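PDB 5J6B: aldehyde dehydrogenase from Burkholderia thailandensis, which probably oxidises aldehydes to carboxylic acids with NADP+ as the oxidant, and is captured here in complex with NADPH. Local coordinates for residues A264-D269 / Q297-H302; Y276-L281 / D307-K312; T372-V377 / V392-R397; G418-S423 / V440-P445. One frame throughout, in Å; residues are numbered along the deposited sequence.

How the contacts relate
Contacts 1, 3 and 4 are parallel strand pairings in one sheet of the presumed catalytic domain, whereas contact 2 packs two helices on that sheet. All four are buried, but their surroundings differ. Contact 1 is central: its strands adjoin those of contact 3 on one flank and of contact 4 on the other, and A264, V266, I299 and A301 meet the helices of contact 2. Contacts 1 and 3 combine regular backbone bonds with aliphatic packing, and contact 3 adds waters where its strands part. Contact 2 is almost wholly apolar across its seam. Contact 4 holds an asparagine bridge and a phenylalanine ring, and lies against two other subunits, one of which contact 2 also reaches.

Contact 1: residues A264-D269 / Q297-H302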
loop_
_atom_site.group_PDB
_atom_site.type_symbol
_atom_site.label_atom_id
_atom_site.label_comp_id
_atom_site.label_asym_id
_atom_site.label_seq_id
_atom_site.Cartn_x
_atom_site.Cartn_y
_atom_site.Cartn_z
ATOM N N ALA A 264 -28.406 4.547 -16.379
ATOM C CA ALA A 264 -27.485 3.925 -17.321
ATOM C C ALA A 264 -27.523 4.734 -18.608
ATOM O O ALA A 264 -28.605 5.014 -19.131
ATOM C CB ALA A 264 -27.860 2.460 -17.605
ATOM N N ILE A 265 -26.350 5.114 -19.104
ATOM C CA ILE A 265 -26.206 5.803 -20.384
ATOM C C ILE A 265 -25.879 4.769 -21.450
ATOM O O ILE A 265 -25.030 3.889 -21.235
ATOM C CB ILE A 265 -25.099 6.880 -20.324
ATOM C CG1 ILE A 265 -25.494 8.022 -19.386
ATOM C CG2 ILE A 265 -24.771 7.424 -21.733
ATOM C CD1 ILE A 265 -24.339 8.966 -19.068
ATOM N N VAL A 266 -26.533 4.874 -22.606
ATOM C CA VAL A 266 -26.186 4.064 -23.772
ATOM C C VAL A 266 -25.657 5.017 -24.842
ATOM O O VAL A 266 -26.413 5.829 -25.386
ATOM C CB VAL A 266 -27.375 3.245 -24.289
ATOM C CG1 VAL A 266 -26.925 2.374 -25.456
ATOM C CG2 VAL A 266 -27.964 2.377 -23.153
ATOM N N ASP A 267 -24.377 4.888 -25.179
ATOM C CA ASP A 267 -23.709 5.846 -26.055
ATOM C C ASP A 267 -24.014 5.554 -27.525
ATOM O O ASP A 267 -24.587 4.517 -27.886
ATOM C CB ASP A 267 -22.197 5.817 -25.811
ATOM C CG ASP A 267 -21.523 7.160 -26.061
ATOM O OD1 ASP A 267 -22.182 8.101 -26.559
ATOM O OD2 ASP A 267 -20.311 7.259 -25.773
ATOM N N ALA A 268 -23.598 6.498 -28.381
ATOM C CA ALA A 268 -23.892 6.477 -29.815
ATOM C C ALA A 268 -23.281 5.285 -30.547
ATOM O O ALA A 268 -23.776 4.910 -31.619
ATOM C CB ALA A 268 -23.384 7.775 -30.465
ATOM N N ASP A 269 -22.228 4.677 -30.000
ATOM C CA ASP A 269 -21.443 3.682 -30.717
ATOM C C ASP A 269 -21.869 2.244 -30.412
ATOM O O ASP A 269 -21.122 1.312 -30.722
ATOM C CB ASP A 269 -19.957 3.870 -30.400
ATOM C CG ASP A 269 -19.651 3.831 -28.890
ATOM O OD1 ASP A 269 -20.564 3.553 -28.070
ATOM O OD2 ASP A 269 -18.479 4.085 -28.516
ATOM N N GLN A 297 -33.089 2.622 -12.847
ATOM C CA GLN A 297 -34.361 3.330 -12.891
ATOM C C GLN A 297 -34.501 4.230 -14.105
ATOM O O GLN A 297 -35.616 4.416 -14.602
ATOM C CB GLN A 297 -34.551 4.163 -11.619
ATOM C CG GLN A 297 -35.929 4.844 -11.505
ATOM C CD GLN A 297 -36.158 5.436 -10.128
ATOM O OE1 GLN A 297 -35.731 4.868 -9.126
ATOM N NE2 GLN A 297 -36.802 6.596 -10.075
ATOM N N ARG A 298 -33.392 4.775 -14.604
ATOM C CA ARG A 298 -33.406 5.726 -15.709
ATOM C C ARG A 298 -32.463 5.248 -16.805
ATOM O O ARG A 298 -31.301 4.940 -16.536
ATOM C CB ARG A 298 -32.995 7.120 -15.221
ATOM C CG ARG A 298 -33.861 7.655 -14.072
ATOM C CD ARG A 298 -33.348 9.036 -13.636
ATOM N NE ARG A 298 -32.134 8.950 -12.822
ATOM C CZ ARG A 298 -31.145 9.843 -12.850
ATOM N NH1 ARG A 298 -31.213 10.878 -13.677
ATOM N NH2 ARG A 298 -30.083 9.691 -12.061
ATOM N N ILE A 299 -32.958 5.182 -18.034
ATOM C CA ILE A 299 -32.148 4.798 -19.183
ATOM C C ILE A 299 -32.035 6.011 -20.091
ATOM O O ILE A 299 -33.051 6.537 -20.550
ATOM C CB ILE A 299 -32.756 3.609 -19.939
ATOM C CG1 ILE A 299 -32.926 2.412 -18.989
ATOM C CG2 ILE A 299 -31.884 3.267 -21.149
ATOM C CD1 ILE A 299 -33.844 1.324 -19.521
ATOM N N ILE A 300 -30.797 6.428 -20.366
ATOM C CA ILE A 300 -30.485 7.648 -21.110
ATOM C C ILE A 300 -29.736 7.203 -22.362
ATOM O O ILE A 300 -28.542 6.884 -22.300
ATOM C CB ILE A 300 -29.647 8.621 -20.268
ATOM C CG1 ILE A 300 -30.366 8.948 -18.950
ATOM C CG2 ILE A 300 -29.320 9.896 -21.054
ATOM C CD1 ILE A 300 -29.463 9.568 -17.869
ATOM N N ALA A 301 -30.430 7.160 -23.503
ATOM C CA ALA A 301 -29.925 6.515 -24.708
ATOM C C ALA A 301 -29.697 7.526 -25.821
ATOM O O ALA A 301 -30.536 8.403 -26.056
ATOM C CB ALA A 301 -30.897 5.434 -25.198
ATOM N N HIS A 302 -28.575 7.369 -26.524
ATOM C CA HIS A 302 -28.209 8.297 -27.586
ATOM C C HIS A 302 -29.153 8.172 -28.780
ATOM O O HIS A 302 -29.564 7.069 -29.164
ATOM C CB HIS A 302 -26.764 8.056 -28.039
ATOM C CG HIS A 302 -26.202 9.180 -28.856
ATOM N ND1 HIS A 302 -26.438 9.312 -30.209
ATOM C CD2 HIS A 302 -25.420 10.229 -28.509
ATOM C CE1 HIS A 302 -25.823 10.390 -30.662
ATOM N NE2 HIS A 302 -25.205 10.970 -29.650
#
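The carbonyl oxygen of I300 is gripped twice by the neighbouring strand: V266 N donates a hydrogen bond to I300 O at 2.9 Å, tilted from the carbonyl plane, and I265 CA adds a CA-H...O contact to I300 O at 3.2 Å. A264 works the same way in reverse, its O taking I300 N at 2.9 Å with I299 CA beside it. Bonds from A264 N to R298 O and from H302 N to V266 O complete a regular parallel pairing. On one face V266 CB lies 4.2 Å from A301 CB, where helix 303-319 packs on A301; on the other, I265 and I300 meet beneath helix 401-409. Past the strand pairing, H302 has CG anti to its backbone N (chi1 -165°), which swings the imidazole under A268. A268 CB sits 3.4 Å from the ring centroid of H302, only 10° off the normal, a CH-pi contact over the face. F398 meets the same ring edge-to-face, while H302 ND1 caps D304 N at the start of helix 303-319. D267 OD1 takes A268 N at 2.8 Å from above the carboxylate plane, and D267 OD2 binds H426. The cap, the methyl and F398 all help to hold the imidazole. Accepting from D304 N is consistent with an unprotonated ND1, and the A268 methyl on this capping ring brings residues 267-268 against the helix start.

Contact 2: residues Y276-L281 / D307-K312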
loop_
_atom_site.group_PDB
_atom_site.type_symbol
_atom_site.label_atom_id
_atom_site.label_comp_id
_atom_site.label_asym_id
_atom_site.label_seq_id
_atom_site.Cartn_x
_atom_site.Cartn_y
_atom_site.Cartn_z
ATOM N N TYR A 276 -26.863 -7.167 -26.213
ATOM C CA TYR A 276 -26.220 -7.287 -24.907
ATOM C C TYR A 276 -26.638 -6.144 -23.985
ATOM O O TYR A 276 -26.938 -6.366 -22.804
ATOM C CB TYR A 276 -24.697 -7.320 -25.059
ATOM C CG TYR A 276 -23.996 -6.966 -23.762
ATOM C CD1 TYR A 276 -23.860 -7.910 -22.752
ATOM C CD2 TYR A 276 -23.507 -5.677 -23.533
ATOM C CE1 TYR A 276 -23.239 -7.597 -21.550
ATOM C CE2 TYR A 276 -22.883 -5.350 -22.317
ATOM C CZ TYR A 276 -22.762 -6.315 -21.335
ATOM O OH TYR A 276 -22.163 -6.010 -20.131
ATOM N N VAL A 277 -26.656 -4.917 -24.506
ATOM C CA VAL A 277 -27.060 -3.768 -23.699
ATOM C C VAL A 277 -28.483 -3.948 -23.178
ATOM O O VAL A 277 -28.760 -3.728 -21.991
ATOM C CB VAL A 277 -26.911 -2.473 -24.521
ATOM C CG1 VAL A 277 -27.439 -1.264 -23.736
ATOM C CG2 VAL A 277 -25.450 -2.271 -24.911
ATOM N N VAL A 278 -29.398 -4.379 -24.048
ATOM C CA VAL A 278 -30.796 -4.557 -23.647
ATOM C C VAL A 278 -30.918 -5.640 -22.583
ATOM O O VAL A 278 -31.687 -5.505 -21.620
ATOM C CB VAL A 278 -31.665 -4.861 -24.881
ATOM C CG1 VAL A 278 -33.048 -5.380 -24.473
ATOM C CG2 VAL A 278 -31.786 -3.592 -25.729
ATOM N N GLU A 279 -30.171 -6.732 -22.740
ATOM C CA GLU A 279 -30.200 -7.799 -21.745
ATOM C C GLU A 279 -29.776 -7.287 -20.369
ATOM O O GLU A 279 -30.398 -7.624 -19.348
ATOM C CB GLU A 279 -29.289 -8.937 -22.206
ATOM C CG GLU A 279 -28.988 -9.933 -21.126
ATOM C CD GLU A 279 -30.182 -10.798 -20.830
ATOM O OE1 GLU A 279 -30.999 -10.996 -21.758
ATOM O OE2 GLU A 279 -30.307 -11.269 -19.677
ATOM N N ARG A 280 -28.720 -6.467 -20.322
ATOM C CA ARG A 280 -28.238 -5.949 -19.043
ATOM C C ARG A 280 -29.180 -4.889 -18.482
ATOM O O ARG A 280 -29.400 -4.832 -17.266
ATOM C CB ARG A 280 -26.817 -5.391 -19.204
ATOM C CG ARG A 280 -25.788 -6.463 -19.582
ATOM C CD ARG A 280 -25.881 -7.668 -18.634
ATOM N NE ARG A 280 -25.302 -7.349 -17.334
ATOM C CZ ARG A 280 -25.447 -8.073 -16.233
ATOM N NH1 ARG A 280 -26.182 -9.183 -16.246
ATOM N NH2 ARG A 280 -24.853 -7.682 -15.112
ATOM N N LEU A 281 -29.755 -4.050 -19.347
ATOM C CA LEU A 281 -30.737 -3.076 -18.884
ATOM C C LEU A 281 -31.946 -3.775 -18.272
ATOM O O LEU A 281 -32.406 -3.415 -17.184
ATOM C CB LEU A 281 -31.183 -2.174 -20.039
ATOM C CG LEU A 281 -30.173 -1.187 -20.623
ATOM C CD1 LEU A 281 -30.775 -0.517 -21.869
ATOM C CD2 LEU A 281 -29.773 -0.143 -19.570
ATOM N N ASP A 307 -33.988 4.427 -31.454
ATOM C CA ASP A 307 -35.122 3.689 -32.003
ATOM C C ASP A 307 -34.884 2.186 -31.952
ATOM O O ASP A 307 -35.792 1.419 -31.609
ATOM C CB ASP A 307 -35.403 4.131 -33.438
ATOM C CG ASP A 307 -35.897 5.557 -33.529
ATOM O OD1 ASP A 307 -36.403 6.099 -32.521
ATOM O OD2 ASP A 307 -35.781 6.135 -34.628
ATOM N N ALA A 308 -33.667 1.743 -32.287
ATOM C CA ALA A 308 -33.383 0.309 -32.246
ATOM C C ALA A 308 -33.390 -0.211 -30.812
ATOM O O ALA A 308 -33.954 -1.278 -30.535
ATOM C CB ALA A 308 -32.047 0.021 -32.942
ATOM N N LEU A 309 -32.788 0.541 -29.881
ATOM C CA LEU A 309 -32.791 0.146 -28.472
ATOM C C LEU A 309 -34.205 0.087 -27.918
ATOM O O LEU A 309 -34.551 -0.842 -27.172
ATOM C CB LEU A 309 -31.957 1.127 -27.644
ATOM C CG LEU A 309 -31.889 0.798 -26.151
ATOM C CD1 LEU A 309 -30.733 -0.157 -25.883
ATOM C CD2 LEU A 309 -31.759 2.031 -25.294
ATOM N N ARG A 310 -35.033 1.076 -28.273
ATOM C CA ARG A 310 -36.398 1.151 -27.759
ATOM C C ARG A 310 -37.221 -0.063 -28.177
ATOM O O ARG A 310 -37.944 -0.651 -27.360
ATOM C CB ARG A 310 -37.059 2.441 -28.249
ATOM C CG ARG A 310 -38.522 2.608 -27.843
ATOM C CD ARG A 310 -39.216 3.595 -28.786
ATOM N NE ARG A 310 -40.480 4.095 -28.254
ATOM C CZ ARG A 310 -41.676 3.594 -28.551
ATOM N NH1 ARG A 310 -41.790 2.564 -29.384
ATOM N NH2 ARG A 310 -42.766 4.124 -28.010
ATOM N N GLU A 311 -37.126 -0.450 -29.452
ATOM C CA GLU A 311 -37.876 -1.606 -29.928
ATOM C C GLU A 311 -37.412 -2.879 -29.229
ATOM O O GLU A 311 -38.233 -3.689 -28.788
ATOM C CB GLU A 311 -37.733 -1.739 -31.443
ATOM C CG GLU A 311 -38.399 -2.977 -32.008
ATOM C CD GLU A 311 -38.325 -3.042 -33.522
ATOM O OE1 GLU A 311 -37.210 -3.217 -34.057
ATOM O OE2 GLU A 311 -39.381 -2.908 -34.179
ATOM N N LYS A 312 -36.094 -3.071 -29.121
ATOM C CA LYS A 312 -35.570 -4.260 -28.452
ATOM C C LYS A 312 -35.923 -4.269 -26.967
ATOM O O LYS A 312 -36.176 -5.333 -26.382
ATOM C CB LYS A 312 -34.054 -4.343 -28.632
ATOM C CG LYS A 312 -33.577 -4.804 -30.014
ATOM C CD LYS A 312 -32.078 -4.416 -30.212
ATOM C CE LYS A 312 -31.605 -4.686 -31.642
ATOM N NZ LYS A 312 -31.782 -6.119 -32.026
#
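Helix segments 276-281 and 307-312 cross at -50° with their axes 10.0 Å apart. Their backbones come nearest at V278 and K312, whose CA atoms are 6.8 Å apart. L309 and V278 carry the seam. L309 CG stands anti to the backbone N (chi1 -180°), and this carries CD1 into a cluster of three side chains on the opposing helix. V278 CG2 is the closest of them, 3.6 Å from L309 CD1, the two side chains running past each other in opposite directions. V277 and L281 instead meet the leucine roughly at right angles: V277 CG1 lies 4.1 Å and L281 CD1 4.0 Å from L309 CD1. V278 also uses both methyls on the following turn, CG2 resting 3.8 Å from K312 CB and CG1 3.7 Å from K312 O. The lysine thus lends the base of its chain to the packing, while its tip, bent at chi4, reaches D275, one residue before 276-281 on the same helix. Beneath the pair, L309 and L281 reach A301 and I299 of strand 298-302, and F420 touches V277 and L281. Aliphatic dispersion contacts fill the centre of the joint, and two salt bridges between the helices, K312 with D275 and E279 with K316, flank it. Shape, these ion pairs and the sheet below probably set the geometry together, with burial of carbon from water the main gain.

Contact 3: residues T372-V377 / V392-R397; sequences TLLEGV and VALLER
L374 and L394 stand on the same sheet face as T372 and V392, and their branches interlock there. L374 CD1 leans back along the neighbouring strand to V392 CG1 at 3.7 Å, the two side chains crossing at a slant, and it also touches L394 CD2. V377, just past the strand, lies across L394 at about a right angle, with CG1 4.0 Å from L394 CD1 and CG2 equally near L394 CD2; L383 and Y384 of helix 382-385 press on both. On the other face L373 has CG anti to its backbone N (chi1 -176°), bringing CD1 to 3.6 Å from A393 O. E375 and L395 lie side by side pointing the same way, while the carboxylate of E375 reaches Y306 and R310 of helix 303-319. The backbones are tied by A393 N to T372 O, L374 N to A393 O and L395 N to L374 O, the last at 2.9 Å. Beyond E375 the strands part, and L395 O is met by two waters: one bridges to G376 N, the other to V377 N. The two strands are the parallel neighbours joined by a beta-alpha-beta crossover through the short helix 382-385, set in the alpha/beta sheet of the aldehyde dehydrogenase fold.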
loop_
_atom_site.group_PDB
_atom_site.type_symbol
_atom_site.label_atom_id
_atom_site.label_comp_id
_atom_site.label_asym_id
_atom_site.label_seq_id
_atom_site.Cartn_x
_atom_site.Cartn_y
_atom_site.Cartn_z
ATOM N N THR A 372 -42.223 -2.734 -16.293
ATOM C CA THR A 372 -42.875 -1.637 -16.988
ATOM C C THR A 372 -41.823 -0.674 -17.512
ATOM O O THR A 372 -40.812 -0.424 -16.848
ATOM C CB THR A 372 -43.847 -0.914 -16.059
ATOM O OG1 THR A 372 -44.836 -1.846 -15.583
ATOM C CG2 THR A 372 -44.536 0.228 -16.779
ATOM N N LEU A 373 -42.052 -0.165 -18.723
ATOM C CA LEU A 373 -41.170 0.815 -19.343
ATOM C C LEU A 373 -41.992 2.031 -19.744
ATOM O O LEU A 373 -43.088 1.890 -20.296
ATOM C CB LEU A 373 -40.464 0.223 -20.566
ATOM C CG LEU A 373 -39.434 1.095 -21.287
ATOM C CD1 LEU A 373 -38.201 1.259 -20.410
ATOM C CD2 LEU A 373 -39.072 0.464 -22.609
ATOM N N LEU A 374 -41.465 3.227 -19.464
ATOM C CA LEU A 374 -42.153 4.462 -19.809
ATOM C C LEU A 374 -41.239 5.368 -20.616
ATOM O O LEU A 374 -40.013 5.333 -20.478
ATOM C CB LEU A 374 -42.642 5.219 -18.566
ATOM C CG LEU A 374 -43.785 4.555 -17.791
ATOM C CD1 LEU A 374 -43.234 3.748 -16.645
ATOM C CD2 LEU A 374 -44.755 5.602 -17.292
ATOM N N GLU A 375 -41.862 6.174 -21.467
ATOM C CA GLU A 375 -41.209 7.267 -22.167
ATOM C C GLU A 375 -41.859 8.575 -21.745
ATOM O O GLU A 375 -43.007 8.600 -21.288
ATOM C CB GLU A 375 -41.319 7.119 -23.686
ATOM C CG GLU A 375 -40.256 6.251 -24.341
ATOM C CD GLU A 375 -40.400 6.251 -25.860
ATOM O OE1 GLU A 375 -41.554 6.230 -26.340
ATOM O OE2 GLU A 375 -39.370 6.294 -26.570
ATOM N N GLY A 376 -41.112 9.666 -21.910
ATOM C CA GLY A 376 -41.668 10.988 -21.706
ATOM C C GLY A 376 -41.968 11.369 -20.274
ATOM O O GLY A 376 -42.797 12.253 -20.047
ATOM N N VAL A 377 -41.322 10.738 -19.293
ATOM C CA VAL A 377 -41.515 11.132 -17.900
ATOM C C VAL A 377 -40.744 12.420 -17.644
ATOM O O VAL A 377 -39.534 12.485 -17.882
ATOM C CB VAL A 377 -41.060 10.018 -16.944
ATOM C CG1 VAL A 377 -41.029 10.538 -15.516
ATOM C CG2 VAL A 377 -41.986 8.803 -17.048
ATOM N N VAL A 392 -40.020 -0.670 -12.594
ATOM C CA VAL A 392 -40.309 0.421 -13.515
ATOM C C VAL A 392 -38.984 1.019 -13.971
ATOM O O VAL A 392 -38.077 1.220 -13.155
ATOM C CB VAL A 392 -41.210 1.489 -12.859
ATOM C CG1 VAL A 392 -41.282 2.750 -13.719
ATOM C CG2 VAL A 392 -42.615 0.937 -12.610
ATOM N N ALA A 393 -38.855 1.260 -15.279
ATOM C CA ALA A 393 -37.717 1.991 -15.823
ATOM C C ALA A 393 -38.221 3.061 -16.780
ATOM O O ALA A 393 -39.288 2.922 -17.387
ATOM C CB ALA A 393 -36.707 1.069 -16.537
ATOM N N LEU A 394 -37.443 4.141 -16.891
ATOM C CA LEU A 394 -37.803 5.316 -17.675
ATOM C C LEU A 394 -36.762 5.513 -18.768
ATOM O O LEU A 394 -35.560 5.519 -18.485
ATOM C CB LEU A 394 -37.871 6.567 -16.797
ATOM C CG LEU A 394 -38.440 6.374 -15.396
ATOM C CD1 LEU A 394 -38.397 7.689 -14.626
ATOM C CD2 LEU A 394 -39.858 5.827 -15.470
ATOM N N LEU A 395 -37.222 5.677 -20.003
ATOM C CA LEU A 395 -36.344 5.827 -21.157
ATOM C C LEU A 395 -36.350 7.283 -21.616
ATOM O O LEU A 395 -37.414 7.857 -21.858
ATOM C CB LEU A 395 -36.788 4.894 -22.290
ATOM C CG LEU A 395 -36.033 4.975 -23.630
ATOM C CD1 LEU A 395 -34.545 4.658 -23.483
ATOM C CD2 LEU A 395 -36.675 4.040 -24.646
ATOM N N GLU A 396 -35.171 7.890 -21.713
ATOM C CA GLU A 396 -35.059 9.233 -22.260
ATOM C C GLU A 396 -33.919 9.256 -23.271
ATOM O O GLU A 396 -33.082 8.351 -23.323
ATOM C CB GLU A 396 -34.847 10.290 -21.159
ATOM C CG GLU A 396 -33.542 10.123 -20.365
ATOM C CD GLU A 396 -33.437 11.092 -19.192
ATOM O OE1 GLU A 396 -33.364 10.634 -18.023
ATOM O OE2 GLU A 396 -33.435 12.317 -19.438
ATOM N N ARG A 397 -33.898 10.320 -24.065
ATOM C CA ARG A 397 -33.092 10.426 -25.269
ATOM C C ARG A 397 -32.128 11.599 -25.146
ATOM O O ARG A 397 -32.507 12.671 -24.661
ATOM C CB ARG A 397 -34.015 10.623 -26.478
ATOM C CG ARG A 397 -33.373 10.697 -27.845
ATOM C CD ARG A 397 -34.484 10.936 -28.869
ATOM N NE ARG A 397 -33.956 11.140 -30.210
ATOM C CZ ARG A 397 -34.250 10.381 -31.261
ATOM N NH1 ARG A 397 -35.093 9.355 -31.145
ATOM N NH2 ARG A 397 -33.706 10.665 -32.442
HETATM O O HOH W 1 -38.505 9.982 -22.992
HETATM O O HOH W 2 -39.363 8.475 -19.489
#

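Contact 4: residues G418-S423 / V440-P445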
loop_
_atom_site.group_PDB
_atom_site.type_symbol
_atom_site.label_atom_id
_atom_site.label_comp_id
_atom_site.label_asym_id
_atom_site.label_seq_id
_atom_site.Cartn_x
_atom_site.Cartn_y
_atom_site.Cartn_z
ATOM N N GLY A 418 -24.153 3.639 -14.758
ATOM C CA GLY A 418 -23.557 2.810 -15.787
ATOM C C GLY A 418 -23.432 3.568 -17.094
ATOM O O GLY A 418 -24.232 4.454 -17.394
ATOM N N VAL A 419 -22.413 3.211 -17.876
ATOM C CA VAL A 419 -22.190 3.815 -19.186
ATOM C C VAL A 419 -21.756 2.722 -20.155
ATOM O O VAL A 419 -20.706 2.095 -19.959
ATOM C CB VAL A 419 -21.132 4.940 -19.151
ATOM C CG1 VAL A 419 -20.964 5.567 -20.560
ATOM C CG2 VAL A 419 -21.500 6.038 -18.116
ATOM N N PHE A 420 -22.550 2.502 -21.206
ATOM C CA PHE A 420 -22.177 1.600 -22.295
ATOM C C PHE A 420 -21.534 2.436 -23.402
ATOM O O PHE A 420 -22.204 3.242 -24.054
ATOM C CB PHE A 420 -23.390 0.828 -22.821
ATOM C CG PHE A 420 -24.052 -0.054 -21.805
ATOM C CD1 PHE A 420 -23.704 -1.401 -21.694
ATOM C CD2 PHE A 420 -25.049 0.449 -20.969
ATOM C CE1 PHE A 420 -24.333 -2.229 -20.759
ATOM C CE2 PHE A 420 -25.679 -0.372 -20.029
ATOM C CZ PHE A 420 -25.320 -1.714 -19.924
ATOM N N THR A 421 -20.230 2.269 -23.595
ATOM C CA THR A 421 -19.494 3.086 -24.555
ATOM C C THR A 421 -18.212 2.361 -24.927
ATOM O O THR A 421 -17.665 1.607 -24.121
ATOM C CB THR A 421 -19.158 4.480 -23.992
ATOM O OG1 THR A 421 -18.549 5.274 -25.015
ATOM C CG2 THR A 421 -18.179 4.380 -22.820
ATOM N N ASP A 422 -17.751 2.574 -26.160
ATOM C CA ASP A 422 -16.384 2.212 -26.522
ATOM C C ASP A 422 -15.507 3.445 -26.691
ATOM O O ASP A 422 -14.401 3.351 -27.245
ATOM C CB ASP A 422 -16.341 1.350 -27.792
ATOM C CG ASP A 422 -14.947 0.724 -28.028
ATOM O OD1 ASP A 422 -14.387 0.146 -27.073
ATOM O OD2 ASP A 422 -14.397 0.860 -29.140
ATOM N N SER A 423 -15.971 4.606 -26.226
ATOM C CA SER A 423 -15.178 5.826 -26.313
ATOM C C SER A 423 -14.337 5.960 -25.053
ATOM O O SER A 423 -14.877 6.124 -23.954
ATOM C CB SER A 423 -16.048 7.067 -26.481
ATOM O OG SER A 423 -15.237 8.237 -26.332
ATOM N N VAL A 440 -19.907 2.314 -13.564
ATOM C CA VAL A 440 -19.745 1.036 -14.254
ATOM C C VAL A 440 -19.686 1.292 -15.758
ATOM O O VAL A 440 -20.557 1.968 -16.323
ATOM C CB VAL A 440 -20.870 0.046 -13.892
ATOM C CG1 VAL A 440 -20.615 -1.320 -14.544
ATOM C CG2 VAL A 440 -20.971 -0.118 -12.379
ATOM N N ILE A 441 -18.656 0.756 -16.407
ATOM C CA ILE A 441 -18.431 0.949 -17.839
ATOM C C ILE A 441 -18.729 -0.371 -18.543
ATOM O O ILE A 441 -18.104 -1.398 -18.240
ATOM C CB ILE A 441 -16.999 1.418 -18.130
ATOM C CG1 ILE A 441 -16.711 2.750 -17.407
ATOM C CG2 ILE A 441 -16.750 1.493 -19.656
ATOM C CD1 ILE A 441 -17.605 3.907 -17.847
ATOM N N ASN A 442 -19.706 -0.333 -19.458
ATOM C CA ASN A 442 -20.139 -1.459 -20.288
ATOM C C ASN A 442 -20.847 -2.543 -19.491
ATOM O O ASN A 442 -20.865 -3.707 -19.887
ATOM C CB ASN A 442 -18.977 -2.020 -21.102
ATOM C CG ASN A 442 -18.646 -1.102 -22.261
ATOM O OD1 ASN A 442 -19.558 -0.616 -22.929
ATOM N ND2 ASN A 442 -17.371 -0.839 -22.489
ATOM N N ASP A 443 -21.446 -2.141 -18.376
ATOM C CA ASP A 443 -22.482 -2.898 -17.691
ATOM C C ASP A 443 -23.341 -1.885 -16.941
ATOM O O ASP A 443 -22.997 -0.702 -16.844
ATOM C CB ASP A 443 -21.885 -3.958 -16.758
ATOM C CG ASP A 443 -22.877 -5.083 -16.420
ATOM O OD1 ASP A 443 -24.021 -5.095 -16.943
ATOM O OD2 ASP A 443 -22.491 -5.968 -15.630
ATOM N N VAL A 444 -24.474 -2.353 -16.424
ATOM C CA VAL A 444 -25.434 -1.498 -15.726
ATOM C C VAL A 444 -24.892 -1.091 -14.359
ATOM O O VAL A 444 -23.999 -1.762 -13.818
ATOM C CB VAL A 444 -26.791 -2.206 -15.571
ATOM C CG1 VAL A 444 -27.531 -2.226 -16.905
ATOM C CG2 VAL A 444 -26.576 -3.614 -15.019
ATOM N N PRO A 445 -25.423 -0.022 -13.748
ATOM C CA PRO A 445 -25.010 0.322 -12.379
ATOM C C PRO A 445 -25.407 -0.728 -11.352
ATOM O O PRO A 445 -24.944 -0.651 -10.207
ATOM C CB PRO A 445 -25.740 1.651 -12.116
ATOM C CG PRO A 445 -26.971 1.565 -12.998
ATOM C CD PRO A 445 -26.460 0.898 -14.257
HETATM O O HOH W 3 -15.672 -1.093 -25.324
#
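F420 packs against the turn that follows strand 438-441, its side chain touching N442, D443 and V444 in succession. Its CB starts 4.1 Å from N442 OD1. With CG set beside the backbone N (chi1 -61°), CD1 then passes the backbone of N442 and CE1 comes near D443 CA. At the tip, F420 CZ lies 3.6 Å from D443 C. V444 CG1 meets the ring in plane at its edge, 3.8 Å from F420 CZ, while D443 O lies over one face. N442 binds the 418-423 segment by polar means. Its backbone N donates to V419 O at 2.7 Å, its OD1 accepts from T421 N out of the amide plane, and its ND2 donates to T421 O at 3.0 Å. V419 N to V440 O, also 2.7 Å, continues the parallel pairing, and P445 CD packs 3.6 Å from G418 N. T421 OG1 accepts from S423 N in an ST turn and also binds D267. D443 forms a salt bridge with R280 and a hydrogen bond to Y143 of the second subunit, a strand of which extends the sheet alongside V440 and I441; D422 bonds S423 and S425 of the third subunit. The asparagine carries on strand-like bonding where its own backbone has turned off, with positive phi. D443 O, buried without a polar partner, has G418 CA at 3.7 Å and the F420 ring face near it, probably at some electrostatic cost.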